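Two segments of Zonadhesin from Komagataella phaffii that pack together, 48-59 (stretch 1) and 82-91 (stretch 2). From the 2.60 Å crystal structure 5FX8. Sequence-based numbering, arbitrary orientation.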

ATOM      1  N   VAL C  48     -65.077 -27.069  38.528  1.00 22.35           N
ATOM      2  CA  VAL C  48     -64.661 -26.126  37.491  1.00 26.00           C
ATOM      3  C   VAL C  48     -63.842 -26.881  36.462  1.00 24.52           C
ATOM      4  O   VAL C  48     -62.848 -27.526  36.805  1.00 23.71           O
ATOM      5  N   SER C  49     -64.241 -26.791  35.208  1.00 26.68           N
ATOM      6  CA  SER C  49     -63.507 -27.491  34.175  1.00 23.73           C
ATOM      7  C   SER C  49     -62.347 -26.622  33.725  1.00 23.85           C
ATOM      8  O   SER C  49     -62.459 -25.400  33.667  1.00 27.04           O
ATOM      9  N   ILE C  50     -61.215 -27.256  33.482  1.00 23.90           N
ATOM     10  CA  ILE C  50     -60.024 -26.589  32.974  1.00 25.22           C
ATOM     11  C   ILE C  50     -59.933 -26.907  31.487  1.00 24.52           C
ATOM     12  O   ILE C  50     -60.057 -28.077  31.114  1.00 28.90           O
ATOM     13  N   PRO C  51     -59.762 -25.916  30.617  1.00 25.85           N
ATOM     14  CA  PRO C  51     -59.672 -26.199  29.181  1.00 26.19           C
ATOM     15  C   PRO C  51     -58.482 -27.079  28.851  1.00 24.21           C
ATOM     16  O   PRO C  51     -57.426 -26.973  29.459  1.00 27.31           O
ATOM     17  N   ASN C  52     -58.656 -27.944  27.854  1.00 27.65           N
ATOM     18  CA  ASN C  52     -57.632 -28.940  27.545  1.00 28.18           C
ATOM     19  C   ASN C  52     -56.278 -28.331  27.206  1.00 27.44           C
ATOM     20  O   ASN C  52     -55.272 -29.035  27.271  1.00 27.40           O
ATOM     21  N   GLU C  53     -56.221 -27.052  26.840  1.00 26.08           N
ATOM     22  CA  GLU C  53     -54.945 -26.483  26.454  1.00 27.09           C
ATOM     23  C   GLU C  53     -54.050 -26.237  27.660  1.00 28.16           C
ATOM     24  O   GLU C  53     -52.833 -26.121  27.490  1.00 26.60           O
ATOM     25  N   LEU C  54     -54.628 -26.178  28.865  1.00 26.94           N
ATOM     26  CA  LEU C  54     -53.885 -26.055  30.114  1.00 25.05           C
ATOM     27  C   LEU C  54     -53.618 -27.422  30.726  1.00 21.32           C
ATOM     28  O   LEU C  54     -54.409 -28.349  30.590  1.00 25.45           O
ATOM     29  N   GLU C  55     -52.473 -27.549  31.378  1.00 24.15           N
ATOM     30  CA  GLU C  55     -52.064 -28.813  31.962  1.00 23.62           C
ATOM     31  C   GLU C  55     -51.343 -28.562  33.272  1.00 20.50           C
ATOM     32  O   GLU C  55     -50.674 -27.546  33.443  1.00 20.90           O
ATOM     33  N   PHE C  56     -51.522 -29.480  34.209  1.00 20.31           N
ATOM     34  CA  PHE C  56     -50.710 -29.504  35.414  1.00 19.30           C
ATOM     35  C   PHE C  56     -49.395 -30.156  35.077  1.00 18.83           C
ATOM     36  O   PHE C  56     -49.355 -31.042  34.228  1.00 21.03           O
ATOM     37  N   VAL C  57     -48.315 -29.706  35.715  1.00 18.98           N
ATOM     38  CA  VAL C  57     -46.984 -30.252  35.464  1.00 19.35           C
ATOM     39  C   VAL C  57     -46.493 -30.947  36.722  1.00 22.09           C
ATOM     40  O   VAL C  57     -46.388 -30.333  37.786  1.00 24.01           O
ATOM     41  N   GLN C  58     -46.135 -32.203  36.590  1.00 22.95           N
ATOM     42  CA  GLN C  58     -45.856 -33.043  37.735  1.00 23.24           C
ATOM     43  C   GLN C  58     -44.352 -33.197  37.926  1.00 24.67           C
ATOM     44  O   GLN C  58     -43.658 -33.682  37.036  1.00 25.18           O
ATOM     45  N   TYR C  59     -43.854 -32.782  39.081  1.00 24.45           N
ATOM     46  CA  TYR C  59     -42.515 -33.180  39.495  1.00 26.04           C
ATOM     47  C   TYR C  59     -42.461 -33.276  41.020  1.00 26.75           C
ATOM     48  O   TYR C  59     -42.739 -32.303  41.723  1.00 26.47           O
ATOM     49  N   ALA C  82     -58.854 -31.330  44.108  1.00 20.27           N
ATOM     50  CA  ALA C  82     -58.320 -32.454  43.364  1.00 21.83           C
ATOM     51  C   ALA C  82     -58.760 -32.267  41.921  1.00 20.77           C
ATOM     52  O   ALA C  82     -59.818 -31.696  41.681  1.00 23.71           O
ATOM     53  N   PHE C  83     -57.931 -32.695  40.974  1.00 19.87           N
ATOM     54  CA  PHE C  83     -58.198 -32.546  39.547  1.00 18.20           C
ATOM     55  C   PHE C  83     -58.446 -33.916  38.952  1.00 20.75           C
ATOM     56  O   PHE C  83     -57.711 -34.863  39.232  1.00 21.59           O
ATOM     57  N   ASP C  84     -59.488 -34.024  38.155  1.00 23.39           N
ATOM     58  CA  ASP C  84     -59.754 -35.232  37.395  1.00 21.45           C
ATOM     59  C   ASP C  84     -59.050 -35.095  36.050  1.00 22.36           C
ATOM     60  O   ASP C  84     -59.412 -34.244  35.240  1.00 23.15           O
ATOM     61  N   TYR C  85     -58.055 -35.939  35.811  1.00 22.74           N
ATOM     62  CA  TYR C  85     -57.268 -35.872  34.592  1.00 22.35           C
ATOM     63  C   TYR C  85     -57.973 -36.484  33.392  1.00 24.29           C
ATOM     64  O   TYR C  85     -57.537 -36.252  32.265  1.00 26.33           O
ATOM     65  N   ASP C  86     -59.048 -37.239  33.601  1.00 26.52           N
ATOM     66  CA  ASP C  86     -59.869 -37.793  32.532  1.00 25.10           C
ATOM     67  C   ASP C  86     -60.940 -36.819  32.065  1.00 27.75           C
ATOM     68  O   ASP C  86     -61.134 -36.646  30.858  1.00 28.66           O
ATOM     69  N   SER C  87     -61.642 -36.169  32.987  1.00 25.45           N
ATOM     70  CA  SER C  87     -62.682 -35.230  32.594  1.00 25.41           C
ATOM     71  C   SER C  87     -62.228 -33.778  32.585  1.00 26.72           C
ATOM     72  O   SER C  87     -62.960 -32.930  32.075  1.00 29.67           O
ATOM     73  N   HIS C  88     -61.059 -33.475  33.141  1.00 25.40           N
ATOM     74  CA  HIS C  88     -60.519 -32.115  33.169  1.00 25.25           C
ATOM     75  C   HIS C  88     -61.354 -31.199  34.056  1.00 22.87           C
ATOM     76  O   HIS C  88     -61.579 -30.034  33.746  1.00 23.96           O
ATOM     77  N   VAL C  89     -61.762 -31.717  35.205  1.00 23.53           N
ATOM     78  CA  VAL C  89     -62.613 -30.991  36.133  1.00 24.48           C
ATOM     79  C   VAL C  89     -61.882 -30.838  37.451  1.00 22.62           C
ATOM     80  O   VAL C  89     -61.413 -31.826  38.024  1.00 25.66           O
ATOM     81  N   LEU C  90     -61.799 -29.615  37.937  1.00 21.63           N
ATOM     82  CA  LEU C  90     -61.195 -29.353  39.229  1.00 22.42           C
ATOM     83  C   LEU C  90     -62.302 -29.261  40.269  1.00 23.67           C
ATOM     84  O   LEU C  90     -63.259 -28.510  40.083  1.00 27.84           O
ATOM     85  N   THR C  91     -62.191 -30.030  41.349  1.00 20.52           N
ATOM     86  CA  THR C  91     -63.218 -30.041  42.382  1.00 22.51           C
ATOM     87  C   THR C  91     -62.696 -29.382  43.647  1.00 22.87           C
ATOM     88  O   THR C  91     -61.683 -29.802  44.195  1.00 24.18           O
TER

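A short antiparallel pairing often fixes the register of two segments while side chains beyond it supply most of the packing, and these two stretches illustrate the principle. V48 and L90 form a reciprocal hydrogen-bonded pair, V48 N to L90 O at 2.8 Å and L90 N to V48 O at 2.6 Å; I50 N then reaches H88 O at 2.8 Å. Strand alternation sorts the side chains: V48 and L90 share one face, S49 and V89 the other. On the latter the contact is modest, S49 CB lying 4.4 Å from V89 CG2, and the p rotamer of S49 places OG in a hydrogen bond elsewhere in the structure.

I50 leaves its backbone sideways, yet its chi1 m, chi2 p conformation carries CD1 to 3.6 Å from L90 CB, while its CB sits 3.8 Å from F83 CE1. One branched side chain thus touches both strands of the opposing hairpin. L90 (t, p) is buried here.

F83, with chi1 t, points toward stretch 1 and offers one ring face to F56, whose m rotamer brings CE2 to 3.7 Å from F83 CG. The ring centroids are 5.0 Å apart and the planes meet at 51°, an oblique aromatic pair. Farther along, Y85 starts sideways, but chi1 m swings its phenol inward until OH stands 3.7 Å from F56 CB; that hydroxyl is hydrogen-bonded elsewhere in the structure. Q58 OE1 remains 4.0 Å from Y85 OH, a contact without a hydrogen bond.

H88 has the largest covered area of any residue here. Its backbone adopts positive phi, and its m side chain points toward stretch 1, where N52, also m, sets OD1 over one face of the imidazole, 3.5 Å from H88 CG. No side-chain hydrogen bond crosses between the stretches: backbone groups pair, and side chains fill space.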

ATOM      1  CB  VAL C  48     -63.825 -24.945  38.023  1.00 24.27           C
ATOM      2  CG1 VAL C  48     -63.644 -23.941  36.921  1.00 24.64           C
ATOM      3  CG2 VAL C  48     -64.471 -24.276  39.181  1.00 24.33           C
ATOM      4  CB  SER C  49     -64.412 -27.824  33.003  1.00 24.14           C
ATOM      5  OG  SER C  49     -64.838 -26.636  32.384  1.00 28.30           O
ATOM      6  CB  ILE C  50     -58.755 -27.054  33.720  1.00 31.63           C
ATOM      7  CG1 ILE C  50     -58.522 -26.258  35.006  1.00 23.81           C
ATOM      8  CG2 ILE C  50     -57.522 -26.923  32.844  1.00 26.24           C
ATOM      9  CD1 ILE C  50     -59.522 -26.498  36.067  1.00 21.74           C
ATOM     10  CB  PRO C  51     -59.524 -24.809  28.558  1.00 27.18           C
ATOM     11  CG  PRO C  51     -59.062 -23.947  29.647  1.00 25.62           C
ATOM     12  CD  PRO C  51     -59.663 -24.478  30.897  1.00 25.56           C
ATOM     13  CB  ASN C  52     -58.098 -29.818  26.395  1.00 29.54           C
ATOM     14  CG  ASN C  52     -59.414 -30.471  26.688  1.00 35.83           C
ATOM     15  OD1 ASN C  52     -59.683 -30.815  27.834  1.00 39.90           O
ATOM     16  ND2 ASN C  52     -60.257 -30.626  25.672  1.00 33.19           N
ATOM     17  CB  GLU C  53     -55.153 -25.190  25.653  1.00 27.96           C
ATOM     18  CG  GLU C  53     -56.093 -24.195  26.277  1.00 27.42           C
ATOM     19  CD  GLU C  53     -57.501 -24.351  25.799  1.00 26.78           C
ATOM     20  OE1 GLU C  53     -57.937 -25.492  25.568  1.00 27.20           O
ATOM     21  OE2 GLU C  53     -58.167 -23.318  25.633  1.00 29.50           O
ATOM     22  CB  LEU C  54     -54.641 -25.183  31.105  1.00 24.08           C
ATOM     23  CG  LEU C  54     -54.911 -23.769  30.610  1.00 24.98           C
ATOM     24  CD1 LEU C  54     -55.643 -23.001  31.631  1.00 24.73           C
ATOM     25  CD2 LEU C  54     -53.633 -23.080  30.292  1.00 23.17           C
ATOM     26  CB  GLU C  55     -51.165 -29.598  31.011  1.00 24.45           C
ATOM     27  CG  GLU C  55     -51.906 -30.128  29.801  1.00 33.62           C
ATOM     28  CD  GLU C  55     -51.101 -31.114  28.998  1.00 33.88           C
ATOM     29  OE1 GLU C  55     -49.857 -31.023  29.025  1.00 43.79           O
ATOM     30  OE2 GLU C  55     -51.718 -31.985  28.349  1.00 38.48           O
ATOM     31  CB  PHE C  56     -51.391 -30.294  36.520  1.00 19.56           C
ATOM     32  CG  PHE C  56     -52.442 -29.541  37.231  1.00 19.31           C
ATOM     33  CD1 PHE C  56     -52.129 -28.773  38.318  1.00 18.89           C
ATOM     34  CD2 PHE C  56     -53.737 -29.600  36.817  1.00 17.28           C
ATOM     35  CE1 PHE C  56     -53.074 -28.086  38.979  1.00 16.26           C
ATOM     36  CE2 PHE C  56     -54.687 -28.903  37.467  1.00 20.20           C
ATOM     37  CZ  PHE C  56     -54.350 -28.141  38.563  1.00 19.66           C
ATOM     38  CB  VAL C  57     -45.993 -29.173  35.016  1.00 20.57           C
ATOM     39  CG1 VAL C  57     -44.619 -29.801  34.744  1.00 19.15           C
ATOM     40  CG2 VAL C  57     -46.515 -28.458  33.807  1.00 17.62           C
ATOM     41  CB  GLN C  58     -46.538 -34.395  37.547  1.00 27.40           C
ATOM     42  CG  GLN C  58     -48.032 -34.317  37.741  1.00 28.14           C
ATOM     43  CD  GLN C  58     -48.785 -35.343  36.946  1.00 44.59           C
ATOM     44  OE1 GLN C  58     -49.480 -36.203  37.503  1.00 44.75           O
ATOM     45  NE2 GLN C  58     -48.665 -35.257  35.621  1.00 48.36           N
ATOM     46  CB  TYR C  59     -41.425 -32.222  38.972  1.00 25.20           C
ATOM     47  CG  TYR C  59     -40.052 -32.807  39.196  1.00 25.19           C
ATOM     48  CD1 TYR C  59     -39.567 -33.810  38.375  1.00 27.29           C
ATOM     49  CD2 TYR C  59     -39.274 -32.416  40.268  1.00 26.81           C
ATOM     50  CE1 TYR C  59     -38.325 -34.377  38.592  1.00 27.06           C
ATOM     51  CE2 TYR C  59     -38.032 -32.983  40.494  1.00 28.25           C
ATOM     52  CZ  TYR C  59     -37.567 -33.964  39.646  1.00 27.76           C
ATOM     53  OH  TYR C  59     -36.343 -34.545  39.842  1.00 31.22           O
ATOM     54  CB  ALA C  82     -58.803 -33.781  43.942  1.00 20.83           C
ATOM     55  CB  PHE C  83     -57.023 -31.877  38.834  1.00 20.15           C
ATOM     56  CG  PHE C  83     -57.262 -31.554  37.382  1.00 22.53           C
ATOM     57  CD1 PHE C  83     -58.188 -30.612  37.009  1.00 23.17           C
ATOM     58  CD2 PHE C  83     -56.504 -32.156  36.395  1.00 22.58           C
ATOM     59  CE1 PHE C  83     -58.377 -30.315  35.688  1.00 22.22           C
ATOM     60  CE2 PHE C  83     -56.696 -31.855  35.085  1.00 18.62           C
ATOM     61  CZ  PHE C  83     -57.629 -30.940  34.732  1.00 19.78           C
ATOM     62  CB  ASP C  84     -61.256 -35.430  37.238  1.00 22.15           C
ATOM     63  CG  ASP C  84     -61.597 -36.738  36.604  1.00 23.44           C
ATOM     64  OD1 ASP C  84     -60.690 -37.377  36.060  1.00 26.76           O
ATOM     65  OD2 ASP C  84     -62.776 -37.129  36.635  1.00 30.12           O
ATOM     66  CB  TYR C  85     -55.918 -36.549  34.817  1.00 21.82           C
ATOM     67  CG  TYR C  85     -54.980 -35.737  35.687  1.00 24.70           C
ATOM     68  CD1 TYR C  85     -55.071 -35.780  37.074  1.00 21.79           C
ATOM     69  CD2 TYR C  85     -54.015 -34.910  35.118  1.00 21.20           C
ATOM     70  CE1 TYR C  85     -54.241 -35.038  37.853  1.00 22.08           C
ATOM     71  CE2 TYR C  85     -53.179 -34.175  35.885  1.00 19.38           C
ATOM     72  CZ  TYR C  85     -53.289 -34.245  37.251  1.00 22.66           C
ATOM     73  OH  TYR C  85     -52.447 -33.506  38.026  1.00 22.56           O
ATOM     74  CB  ASP C  86     -60.536 -39.094  32.986  1.00 27.13           C
ATOM     75  CG  ASP C  86     -59.533 -40.198  33.300  1.00 33.55           C
ATOM     76  OD1 ASP C  86     -58.443 -40.230  32.683  1.00 30.23           O
ATOM     77  OD2 ASP C  86     -59.843 -41.044  34.167  1.00 34.17           O
ATOM     78  CB  SER C  87     -63.883 -35.368  33.517  1.00 23.83           C
ATOM     79  OG  SER C  87     -63.466 -35.139  34.831  1.00 26.17           O
ATOM     80  CB  HIS C  88     -60.350 -31.550  31.759  1.00 23.73           C
ATOM     81  CG  HIS C  88     -59.312 -32.275  30.966  1.00 25.80           C
ATOM     82  ND1 HIS C  88     -58.039 -31.784  30.779  1.00 31.17           N
ATOM     83  CD2 HIS C  88     -59.341 -33.484  30.357  1.00 27.41           C
ATOM     84  CE1 HIS C  88     -57.333 -32.651  30.073  1.00 30.93           C
ATOM     85  NE2 HIS C  88     -58.103 -33.688  29.798  1.00 32.47           N
ATOM     86  CB  VAL C  89     -63.953 -31.710  36.344  1.00 23.08           C
ATOM     87  CG1 VAL C  89     -64.703 -31.069  37.502  1.00 23.30           C
ATOM     88  CG2 VAL C  89     -64.758 -31.692  35.054  1.00 21.61           C
ATOM     89  CB  LEU C  90     -60.376 -28.064  39.179  1.00 22.32           C
ATOM     90  CG  LEU C  90     -59.539 -27.710  40.404  1.00 23.05           C
ATOM     91  CD1 LEU C  90     -58.492 -28.769  40.637  1.00 23.17           C
ATOM     92  CD2 LEU C  90     -58.895 -26.356  40.279  1.00 19.78           C
ATOM     93  CB  THR C  91     -63.673 -31.461  42.701  1.00 26.22           C
ATOM     94  OG1 THR C  91     -64.044 -32.137  41.498  1.00 24.27           O
ATOM     95  CG2 THR C  91     -64.854 -31.413  43.632  1.00 25.57           C
TER